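Local structure of accelerated cell death 11 (Arabidopsis thaliana, 4NT1) at residues 119-133 with 155-167. The protein transfers ceramide-1-phosphate and phytoceramide-1-phosphate selectively between membranes, leaving ceramide and glycosphingolipids behind. Sequence-based numbering, arbitrary orientation.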
loop_
_atom_site.group_PDB
_atom_site.type_symbol
_atom_site.label_atom_id
_atom_site.label_comp_id
_atom_site.label_asym_id
_atom_site.label_seq_id
_atom_site.Cartn_x
_atom_site.Cartn_y
_atom_site.Cartn_z
ATOM N N ILE A 119 13.890 5.143 -1.055
ATOM C CA ILE A 119 14.164 6.565 -0.926
ATOM C C ILE A 119 15.169 6.791 0.200
ATOM O O ILE A 119 16.171 7.484 0.028
ATOM C CB ILE A 119 12.881 7.374 -0.680
ATOM C CG1 ILE A 119 12.026 7.396 -1.955
ATOM C CG2 ILE A 119 13.227 8.787 -0.244
ATOM C CD1 ILE A 119 10.701 8.124 -1.800
ATOM N N ILE A 120 14.915 6.185 1.352
ATOM C CA ILE A 120 15.842 6.310 2.476
ATOM C C ILE A 120 17.234 5.789 2.115
ATOM O O ILE A 120 18.247 6.448 2.382
ATOM C CB ILE A 120 15.291 5.597 3.733
ATOM C CG1 ILE A 120 14.021 6.307 4.205
ATOM C CG2 ILE A 120 16.337 5.595 4.851
ATOM C CD1 ILE A 120 13.129 5.463 5.118
ATOM N N ALA A 121 17.279 4.621 1.481
ATOM C CA ALA A 121 18.540 3.979 1.120
ATOM C C ALA A 121 19.324 4.766 0.068
ATOM O O ALA A 121 20.542 4.650 -0.024
ATOM C CB ALA A 121 18.285 2.554 0.638
ATOM N N SER A 122 18.632 5.566 -0.730
ATOM C CA SER A 122 19.315 6.320 -1.777
ATOM C C SER A 122 19.572 7.782 -1.402
ATOM O O SER A 122 19.852 8.601 -2.271
ATOM C CB SER A 122 18.534 6.238 -3.088
ATOM O OG SER A 122 17.297 6.907 -2.958
ATOM N N GLU A 123 19.492 8.099 -0.111
ATOM C CA GLU A 123 19.709 9.460 0.356
ATOM C C GLU A 123 20.978 10.047 -0.270
ATOM O O GLU A 123 22.029 9.408 -0.260
ATOM C CB GLU A 123 19.821 9.473 1.878
ATOM C CG GLU A 123 19.883 10.857 2.487
ATOM C CD GLU A 123 20.002 10.817 3.999
ATOM O OE1 GLU A 123 19.996 9.703 4.572
ATOM O OE2 GLU A 123 20.105 11.899 4.617
ATOM N N GLY A 124 20.875 11.254 -0.817
ATOM C CA GLY A 124 21.986 11.858 -1.536
ATOM C C GLY A 124 21.736 11.879 -3.034
ATOM O O GLY A 124 22.336 12.663 -3.773
ATOM N N ASP A 125 20.848 11.001 -3.482
ATOM C CA ASP A 125 20.392 11.002 -4.867
ATOM C C ASP A 125 19.236 11.988 -4.996
ATOM O O ASP A 125 18.329 12.003 -4.165
ATOM C CB ASP A 125 19.928 9.603 -5.279
ATOM C CG ASP A 125 21.056 8.592 -5.289
ATOM O OD1 ASP A 125 22.161 8.927 -4.806
ATOM O OD2 ASP A 125 20.833 7.460 -5.776
ATOM N N ASN A 126 19.272 12.826 -6.028
ATOM C CA ASN A 126 18.228 13.831 -6.207
ATOM C C ASN A 126 17.063 13.307 -7.049
ATOM O O ASN A 126 16.021 13.946 -7.152
ATOM C CB ASN A 126 18.816 15.100 -6.823
ATOM C CG ASN A 126 19.820 15.758 -5.908
ATOM O OD1 ASN A 126 20.929 16.122 -6.317
ATOM N ND2 ASN A 126 19.446 15.891 -4.648
ATOM N N SER A 127 17.253 12.131 -7.632
ATOM C CA SER A 127 16.235 11.518 -8.485
ATOM C C SER A 127 15.426 10.469 -7.723
ATOM O O SER A 127 15.939 9.842 -6.792
ATOM C CB SER A 127 16.902 10.868 -9.695
ATOM O OG SER A 127 15.979 10.085 -10.445
ATOM N N LEU A 128 14.168 10.283 -8.121
ATOM C CA LEU A 128 13.334 9.207 -7.578
ATOM C C LEU A 128 13.282 7.995 -8.504
ATOM O O LEU A 128 12.578 7.026 -8.220
ATOM C CB LEU A 128 11.899 9.692 -7.353
ATOM C CG LEU A 128 11.713 10.742 -6.266
ATOM C CD1 LEU A 128 10.278 11.180 -6.216
ATOM C CD2 LEU A 128 12.167 10.175 -4.922
ATOM N N LYS A 129 14.014 8.043 -9.611
ATOM C CA LYS A 129 13.864 7.015 -10.639
ATOM C C LYS A 129 14.163 5.602 -10.132
ATOM O O LYS A 129 13.377 4.686 -10.335
ATOM C CB LYS A 129 14.712 7.339 -11.870
ATOM C CG LYS A 129 14.513 6.348 -13.008
ATOM C CD LYS A 129 15.263 6.784 -14.261
ATOM C CE LYS A 129 15.096 5.758 -15.377
ATOM N NZ LYS A 129 15.693 6.230 -16.656
ATOM N N ASP A 130 15.295 5.420 -9.465
ATOM C CA ASP A 130 15.619 4.093 -8.952
ATOM C C ASP A 130 14.655 3.580 -7.861
ATOM O O ASP A 130 14.173 2.449 -7.951
ATOM C CB ASP A 130 17.094 3.998 -8.532
ATOM C CG ASP A 130 18.028 3.861 -9.729
ATOM O OD1 ASP A 130 17.560 4.032 -10.881
ATOM O OD2 ASP A 130 19.229 3.586 -9.522
ATOM N N PRO A 131 14.352 4.406 -6.842
ATOM C CA PRO A 131 13.367 3.925 -5.858
ATOM C C PRO A 131 12.003 3.597 -6.470
ATOM O O PRO A 131 11.409 2.577 -6.117
ATOM C CB PRO A 131 13.231 5.101 -4.877
ATOM C CG PRO A 131 14.526 5.860 -5.014
ATOM C CD PRO A 131 14.961 5.689 -6.448
ATOM N N ALA A 132 11.495 4.454 -7.351
ATOM C CA ALA A 132 10.188 4.191 -7.967
ATOM C C ALA A 132 10.252 2.950 -8.862
ATOM O O ALA A 132 9.356 2.102 -8.840
ATOM C CB ALA A 132 9.712 5.392 -8.748
ATOM N N THR A 133 11.322 2.837 -9.641
ATOM C CA THR A 133 11.505 1.664 -10.501
ATOM C C THR A 133 11.665 0.361 -9.708
ATOM O O THR A 133 11.047 -0.651 -10.038
ATOM C CB THR A 133 12.702 1.846 -11.466
ATOM O OG1 THR A 133 12.433 2.938 -12.345
ATOM C CG2 THR A 133 12.924 0.575 -12.291
ATOM N N GLY A 155 6.704 6.259 -18.283
ATOM C CA GLY A 155 6.272 7.343 -17.421
ATOM C C GLY A 155 7.286 7.765 -16.374
ATOM O O GLY A 155 7.106 8.787 -15.709
ATOM N N MET A 156 8.357 6.990 -16.228
ATOM C CA MET A 156 9.349 7.256 -15.194
ATOM C C MET A 156 10.044 8.609 -15.352
ATOM O O MET A 156 10.480 9.199 -14.368
ATOM C CB MET A 156 10.388 6.131 -15.119
ATOM C CG MET A 156 9.879 4.846 -14.488
ATOM S SD MET A 156 9.340 5.047 -12.772
ATOM C CE MET A 156 8.591 3.448 -12.493
ATOM N N TYR A 157 10.147 9.096 -16.585
ATOM C CA TYR A 157 10.804 10.376 -16.842
ATOM C C TYR A 157 10.013 11.508 -16.208
ATOM O O TYR A 157 10.553 12.580 -15.931
ATOM C CB TYR A 157 10.927 10.625 -18.346
ATOM N N ALA A 158 8.729 11.255 -15.981
ATOM C CA ALA A 158 7.818 12.270 -15.472
ATOM C C ALA A 158 7.639 12.190 -13.958
ATOM O O ALA A 158 6.737 12.805 -13.409
ATOM C CB ALA A 158 6.473 12.170 -16.171
ATOM N N LEU A 159 8.489 11.423 -13.285
ATOM C CA LEU A 159 8.495 11.449 -11.829
ATOM C C LEU A 159 8.848 12.855 -11.378
ATOM O O LEU A 159 9.643 13.533 -12.026
ATOM C CB LEU A 159 9.534 10.479 -11.269
ATOM C CG LEU A 159 9.277 8.982 -11.389
ATOM C CD1 LEU A 159 10.572 8.204 -11.209
ATOM C CD2 LEU A 159 8.232 8.530 -10.372
ATOM N N PRO A 160 8.267 13.302 -10.262
ATOM C CA PRO A 160 8.748 14.560 -9.686
ATOM C C PRO A 160 10.181 14.371 -9.192
ATOM O O PRO A 160 10.578 13.243 -8.919
ATOM C CB PRO A 160 7.817 14.768 -8.487
ATOM C CG PRO A 160 7.403 13.380 -8.095
ATOM C CD PRO A 160 7.265 12.640 -9.405
ATOM N N THR A 161 10.946 15.452 -9.082
ATOM C CA THR A 161 12.221 15.388 -8.377
ATOM C C THR A 161 11.965 14.997 -6.924
ATOM O O THR A 161 10.866 15.184 -6.404
ATOM C CB THR A 161 12.953 16.739 -8.403
ATOM O OG1 THR A 161 12.299 17.661 -7.520
ATOM C CG2 THR A 161 12.971 17.310 -9.822
ATOM N N ARG A 162 12.980 14.446 -6.275
ATOM C CA ARG A 162 12.861 14.055 -4.880
ATOM C C ARG A 162 12.489 15.271 -4.036
ATOM O O ARG A 162 11.613 15.200 -3.167
ATOM C CB ARG A 162 14.171 13.419 -4.418
ATOM C CG ARG A 162 14.221 13.024 -2.962
ATOM C CD ARG A 162 15.579 12.404 -2.672
ATOM N NE ARG A 162 15.793 12.150 -1.252
ATOM C CZ ARG A 162 16.133 10.968 -0.748
ATOM N NH1 ARG A 162 16.312 9.913 -1.553
ATOM N NH2 ARG A 162 16.300 10.847 0.564
ATOM N N ALA A 163 13.127 16.401 -4.322
ATOM C CA ALA A 163 12.827 17.644 -3.627
ATOM C C ALA A 163 11.382 18.092 -3.826
ATOM O O ALA A 163 10.744 18.596 -2.904
ATOM C CB ALA A 163 13.792 18.744 -4.061
ATOM N N HIS A 164 10.872 17.918 -5.038
ATOM C CA HIS A 164 9.501 18.298 -5.340
ATOM C C HIS A 164 8.509 17.403 -4.591
ATOM O O HIS A 164 7.497 17.883 -4.088
ATOM C CB HIS A 164 9.237 18.242 -6.849
ATOM C CG HIS A 164 7.883 18.745 -7.235
ATOM N ND1 HIS A 164 7.248 18.367 -8.398
ATOM C CD2 HIS A 164 7.037 19.593 -6.603
ATOM C CE1 HIS A 164 6.070 18.961 -8.468
ATOM N NE2 HIS A 164 5.915 19.707 -7.388
ATOM N N LEU A 165 8.808 16.107 -4.505
ATOM C CA LEU A 165 7.938 15.192 -3.752
ATOM C C LEU A 165 7.858 15.611 -2.286
ATOM O O LEU A 165 6.776 15.650 -1.689
ATOM C CB LEU A 165 8.411 13.740 -3.867
ATOM C CG LEU A 165 7.612 12.739 -3.021
ATOM C CD1 LEU A 165 6.184 12.639 -3.528
ATOM C CD2 LEU A 165 8.261 11.350 -2.964
ATOM N N LEU A 166 9.003 15.924 -1.693
ATOM C CA LEU A 166 9.008 16.361 -0.306
ATOM C C LEU A 166 8.191 17.643 -0.158
ATOM O O LEU A 166 7.508 17.846 0.839
ATOM C CB LEU A 166 10.440 16.550 0.195
ATOM C CG LEU A 166 11.278 15.274 0.186
ATOM C CD1 LEU A 166 12.617 15.492 0.889
ATOM C CD2 LEU A 166 10.520 14.126 0.832
ATOM N N ASN A 167 8.255 18.511 -1.159
ATOM C CA ASN A 167 7.472 19.739 -1.133
ATOM C C ASN A 167 5.975 19.440 -1.136
ATOM O O ASN A 167 5.208 20.042 -0.384
ATOM C CB ASN A 167 7.842 20.638 -2.312
ATOM C CG ASN A 167 7.124 21.971 -2.273
ATOM O OD1 ASN A 167 7.470 22.851 -1.485
ATOM N ND2 ASN A 167 6.119 22.128 -3.128
HETATM O O HOH W 1 16.113 9.274 -4.122
HETATM O O HOH W 2 13.038 12.116 -9.914
#
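Arg162, in the first turn of helix 162-168, reaches Ile119 near the C-terminal end of helix 98-121. Its backbone N donates to Asn126 O (3.2 Å); CB sits beside the same oxygen and, with CG, packs on CD2 of Leu128, whose side chain crosses it at about a right angle. With CG anti to the backbone N (chi1 177°) and the chain extended as far as NE, the arginine runs on past Asp125 O, 3.2 Å from CD. The guanidinium settles against the last turn of helix 98-121. NH1 donates to Ile119 O at 2.9 Å, with NH2 adding a weak bond to the same oxygen, while CG2 of Ile119 lies over one face, toward its rim. At the edge, a water in the plane accepts from NH1 and donates to Ser127 O and Ser122 OG, itself also hydrogen-bonded to Gln118 O; NE forms a salt bridge with Glu173. In this all-helical GLTP fold, the arginine ties the linker between helices 98-121 and 129-139 to the helix that follows Thr161, its N-cap. Beside the arginine's CB, Leu128 packs its CD1 on Leu165 CD2 (3.8 Å). Leu159 straddles Ala132 CB with both methyls, and Met156 lays its bent chain across Thr133, SD 3.8 Å from OG1.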